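Local atomic coordinates of hypothetical protein Atu2648 (Agrobacterium tumefaciens str. C58, PDB entry 1ZCE), a protein that is of unknown function but adopts an EVE domain, related to the ASCH and PUA domains, and may therefore bind RNA or a modified nucleic acid base. Residues Gln36-Asn39 with Asn40-Met44; Lys20-Gly23 with Glu24-Glu27. All coordinates share one frame; numbering follows the deposited sequence.

Interaction 1: residues Gln36-Asn39 with Asn40-Met44; sequences QARN and NMRAM
Asn40 N, Met41 N and Arg42 N bond back to the carbonyls of Gln36, Ala37 and Arg38, the i to i+4 pattern of helix 35-42 of the EVE domain, and Ala43 N adds a weak bond to Asn39 O. On the outer side the guanidinium groups of Arg38 and Arg42 lie flat on each other, centres 3.6 Å apart and planes at 10°, with Arg38 NE over the centre of the Arg42 group. The like charges are probably offset by a carboxylate and a carbonyl: Arg42 NH2 forms a salt bridge with Asp84, and Arg38 NH1 hydrogen-bonds to Lys82 O. Asn39 OD1 fixes the rotation of the Arg38 group: lying nearly in its plane, it accepts from Arg38 NE (3.0 Å), which stands above the amide carbonyl plane, and from Arg38 NH2 (2.9 Å), on a lone pair. Met41 turns inward, its CE 3.9 Å from Arg38 CA, and packs on Cys85, Val86 and Val122. At the helix start Gln36 has CG anti to its N (chi1 175°) and bends at chi2, which carries its amide across that of Asn40, planes 80° apart; Asn40 ND2 meets Gln36 OE1 at 2.8 Å in a weak, strongly bent bond.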
loop_
_atom_site.group_PDB
_atom_site.type_symbol
_atom_site.label_atom_id
_atom_site.label_comp_id
_atom_site.label_asym_id
_atom_site.label_seq_id
_atom_site.Cartn_x
_atom_site.Cartn_y
_atom_site.Cartn_z
ATOM N N GLN A 36 -13.735 -5.777 0.085
ATOM C CA GLN A 36 -13.388 -4.424 -0.325
ATOM C C GLN A 36 -11.907 -4.289 -0.662
ATOM O O GLN A 36 -11.545 -3.632 -1.638
ATOM C CB GLN A 36 -13.772 -3.423 0.765
ATOM C CG GLN A 36 -13.324 -2.006 0.465
ATOM C CD GLN A 36 -13.787 -1.521 -0.894
ATOM O OE1 GLN A 36 -13.168 -0.641 -1.491
ATOM N NE2 GLN A 36 -14.886 -2.081 -1.384
ATOM N N ALA A 37 -11.052 -4.899 0.154
ATOM C CA ALA A 37 -9.610 -4.848 -0.086
ATOM C C ALA A 37 -9.295 -5.561 -1.404
ATOM O O ALA A 37 -8.486 -5.083 -2.206
ATOM C CB ALA A 37 -8.862 -5.504 1.065
ATOM N N ARG A 38 -9.937 -6.706 -1.613
ATOM C CA ARG A 38 -9.763 -7.478 -2.835
ATOM C C ARG A 38 -10.200 -6.634 -4.029
ATOM O O ARG A 38 -9.517 -6.580 -5.050
ATOM C CB ARG A 38 -10.616 -8.745 -2.783
ATOM C CG ARG A 38 -10.578 -9.572 -4.059
ATOM C CD ARG A 38 -11.784 -10.497 -4.151
ATOM N NE ARG A 38 -13.025 -9.746 -4.319
ATOM C CZ ARG A 38 -14.231 -10.296 -4.390
ATOM N NH1 ARG A 38 -14.369 -11.612 -4.304
ATOM N NH2 ARG A 38 -15.297 -9.527 -4.555
ATOM N N ASN A 39 -11.349 -5.981 -3.897
ATOM C CA ASN A 39 -11.872 -5.158 -4.974
ATOM C C ASN A 39 -10.970 -3.966 -5.248
ATOM O O ASN A 39 -10.872 -3.515 -6.387
ATOM C CB ASN A 39 -13.301 -4.708 -4.660
ATOM C CG ASN A 39 -14.287 -5.873 -4.635
ATOM O OD1 ASN A 39 -13.984 -6.974 -5.105
ATOM N ND2 ASN A 39 -15.478 -5.628 -4.096
ATOM N N ASN A 40 -10.312 -3.452 -4.214
ATOM C CA ASN A 40 -9.395 -2.339 -4.414
ATOM C C ASN A 40 -8.235 -2.844 -5.273
ATOM O O ASN A 40 -7.771 -2.149 -6.179
ATOM C CB ASN A 40 -8.897 -1.800 -3.067
ATOM C CG ASN A 40 -9.935 -0.924 -2.365
ATOM O OD1 ASN A 40 -9.863 -0.685 -1.157
ATOM N ND2 ASN A 40 -10.903 -0.436 -3.128
HETATM N N MSE A 41 -7.772 -4.058 -5.007
HETATM C CA MSE A 41 -6.689 -4.603 -5.813
HETATM C C MSE A 41 -7.147 -4.812 -7.257
HETATM O O MSE A 41 -6.379 -4.587 -8.190
HETATM C CB MSE A 41 -6.154 -5.905 -5.209
HETATM C CG MSE A 41 -5.359 -5.663 -3.930
HETATM SE SE MSE A 41 -4.400 -7.211 -3.233
HETATM C CE MSE A 41 -5.957 -8.262 -2.725
ATOM N N ARG A 42 -8.389 -5.248 -7.445
ATOM C CA ARG A 42 -8.911 -5.442 -8.794
ATOM C C ARG A 42 -8.975 -4.125 -9.565
ATOM O O ARG A 42 -9.005 -4.127 -10.793
ATOM C CB ARG A 42 -10.312 -6.054 -8.751
ATOM C CG ARG A 42 -10.351 -7.493 -8.305
ATOM C CD ARG A 42 -11.779 -7.976 -8.208
ATOM N NE ARG A 42 -11.845 -9.386 -7.855
ATOM C CZ ARG A 42 -12.977 -10.064 -7.721
ATOM N NH1 ARG A 42 -14.139 -9.453 -7.907
ATOM N NH2 ARG A 42 -12.943 -11.351 -7.413
ATOM N N ALA A 43 -9.002 -3.004 -8.852
ATOM C CA ALA A 43 -9.074 -1.697 -9.497
ATOM C C ALA A 43 -7.696 -1.144 -9.845
ATOM O O ALA A 43 -7.589 -0.093 -10.476
ATOM C CB ALA A 43 -9.804 -0.718 -8.590
HETATM N N MSE A 44 -6.648 -1.858 -9.444
HETATM C CA MSE A 44 -5.280 -1.411 -9.689
HETATM C C MSE A 44 -4.758 -1.725 -11.079
HETATM O O MSE A 44 -5.114 -2.738 -11.681
HETATM C CB MSE A 44 -4.338 -2.022 -8.654
HETATM C CG MSE A 44 -4.620 -1.549 -7.243
HETATM SE SE MSE A 44 -3.573 -2.504 -5.946
HETATM C CE MSE A 44 -4.408 -1.780 -4.366
#

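Interaction 2: residues Lys20-Gly23 with Glu24-Glu27; sequences KAKG and ETGE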
loop_
_atom_site.group_PDB
_atom_site.type_symbol
_atom_site.label_atom_id
_atom_site.label_comp_id
_atom_site.label_asym_id
_atom_site.label_seq_id
_atom_site.Cartn_x
_atom_site.Cartn_y
_atom_site.Cartn_z
ATOM N N LYS A 20 11.709 -5.029 -0.013
ATOM C CA LYS A 20 12.796 -4.534 -0.853
ATOM C C LYS A 20 13.698 -5.667 -1.336
ATOM O O LYS A 20 14.195 -5.635 -2.463
ATOM C CB LYS A 20 13.630 -3.488 -0.104
ATOM C CG LYS A 20 12.891 -2.180 0.127
ATOM C CD LYS A 20 13.805 -1.098 0.674
ATOM C CE LYS A 20 14.300 -1.421 2.072
ATOM N NZ LYS A 20 15.105 -0.291 2.614
ATOM N N ALA A 21 13.895 -6.672 -0.488
ATOM C CA ALA A 21 14.743 -7.808 -0.833
ATOM C C ALA A 21 14.205 -8.592 -2.028
ATOM O O ALA A 21 14.968 -9.245 -2.742
ATOM C CB ALA A 21 14.896 -8.728 0.370
ATOM N N LYS A 22 12.895 -8.536 -2.247
ATOM C CA LYS A 22 12.299 -9.243 -3.376
ATOM C C LYS A 22 12.672 -8.577 -4.692
ATOM O O LYS A 22 12.624 -9.203 -5.751
ATOM C CB LYS A 22 10.775 -9.299 -3.243
ATOM C CG LYS A 22 10.276 -10.252 -2.164
ATOM C CD LYS A 22 10.835 -11.661 -2.355
ATOM C CE LYS A 22 10.401 -12.291 -3.675
ATOM N NZ LYS A 22 8.942 -12.599 -3.727
ATOM N N GLY A 23 13.041 -7.304 -4.622
ATOM C CA GLY A 23 13.430 -6.585 -5.820
ATOM C C GLY A 23 12.361 -6.522 -6.897
ATOM O O GLY A 23 11.164 -6.536 -6.600
ATOM N N GLU A 24 12.797 -6.465 -8.154
ATOM C CA GLU A 24 11.879 -6.372 -9.286
ATOM C C GLU A 24 10.926 -7.555 -9.421
ATOM O O GLU A 24 9.889 -7.439 -10.071
ATOM C CB GLU A 24 12.664 -6.161 -10.590
ATOM C CG GLU A 24 13.738 -7.197 -10.868
ATOM C CD GLU A 24 13.247 -8.360 -11.709
ATOM O OE1 GLU A 24 14.001 -9.342 -11.846
ATOM O OE2 GLU A 24 12.121 -8.290 -12.241
ATOM N N THR A 25 11.273 -8.682 -8.801
ATOM C CA THR A 25 10.434 -9.879 -8.837
ATOM C C THR A 25 9.109 -9.580 -8.143
ATOM O O THR A 25 8.068 -10.131 -8.501
ATOM C CB THR A 25 11.114 -11.064 -8.114
ATOM O OG1 THR A 25 12.317 -11.420 -8.805
ATOM C CG2 THR A 25 10.184 -12.269 -8.063
ATOM N N GLY A 26 9.159 -8.702 -7.148
ATOM C CA GLY A 26 7.956 -8.340 -6.427
ATOM C C GLY A 26 7.488 -9.410 -5.465
ATOM O O GLY A 26 8.170 -10.412 -5.237
ATOM N N GLU A 27 6.305 -9.188 -4.905
ATOM C CA GLU A 27 5.708 -10.105 -3.949
ATOM C C GLU A 27 4.207 -10.216 -4.184
ATOM O O GLU A 27 3.513 -9.207 -4.298
ATOM C CB GLU A 27 5.962 -9.598 -2.528
ATOM C CG GLU A 27 5.336 -10.440 -1.431
ATOM C CD GLU A 27 6.057 -11.754 -1.213
ATOM O OE1 GLU A 27 5.591 -12.557 -0.376
ATOM O OE2 GLU A 27 7.092 -11.984 -1.870
HETATM O O HOH W 1 14.014 -9.792 -7.989
#
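Lys22 and Glu27 meet in a salt bridge, Lys22 NZ lying 2.7 Å from Glu27 OE2 and nearly on the line of its C-O bond. The same ammonium donates to the backbone: Lys22 NZ reaches Gly26 O at 2.8 Å, in the carbonyl plane. Two acceptors from successive residues hold the lysine end, whose protonated form the negative charge of Glu27 probably stabilises. Lys22 gets there by coiling, with bends at chi2, chi3 and chi4 that fold the chain back over the turn; its CE passes 3.3 Å from Gly26 O. Glu27 crosses the lysine chain at a slant, with CG anti to its backbone N (chi1 178°) and a bend at chi2, and Trp14 touches both side chains.

The backbone bonds belong to the exit from helix 16-22, where Gly23 breaks the helical path with positive phi (59°) and a short 3-10 turn leads into strand 27-28 at the margin of the mixed sheet. Gly26 N donates to Gly23 O at 3.0 Å, approaching from above the carbonyl plane, while Thr25 N makes a weak bond to Lys22 O at 3.4 Å. Gly26 also has positive phi, which helps turn the chain toward the strand, where Glu27 pairs through its backbone with Ile88.

A water bridges the turn beside Thr25, donating to Lys22 O at 2.7 Å and hydrogen-bonded to Thr25 OG1 at 2.5 Å.

How the interactions relate
Both contacts are local and lie at or near a helix end, but they hold different elements: interaction 1 runs through helix 35-42, interaction 2 joins the end of helix 16-22 to strand 27-28. Interaction 1 is partly buried, with a nonpolar side against strands 84-99 and 122-125 and a polar, arginine-rich side; interaction 2 is a surface contact built on a salt bridge, turn bonds and a water. Like charges stack in the first, with Asp84 outside its segments as counter-charge; the second pairs opposite charges within its own. Their centres are 21 Å apart, yet strand 84-99 contacts the former through Asp84, Cys85 and Val86 and the latter through Ile88 and Arg89.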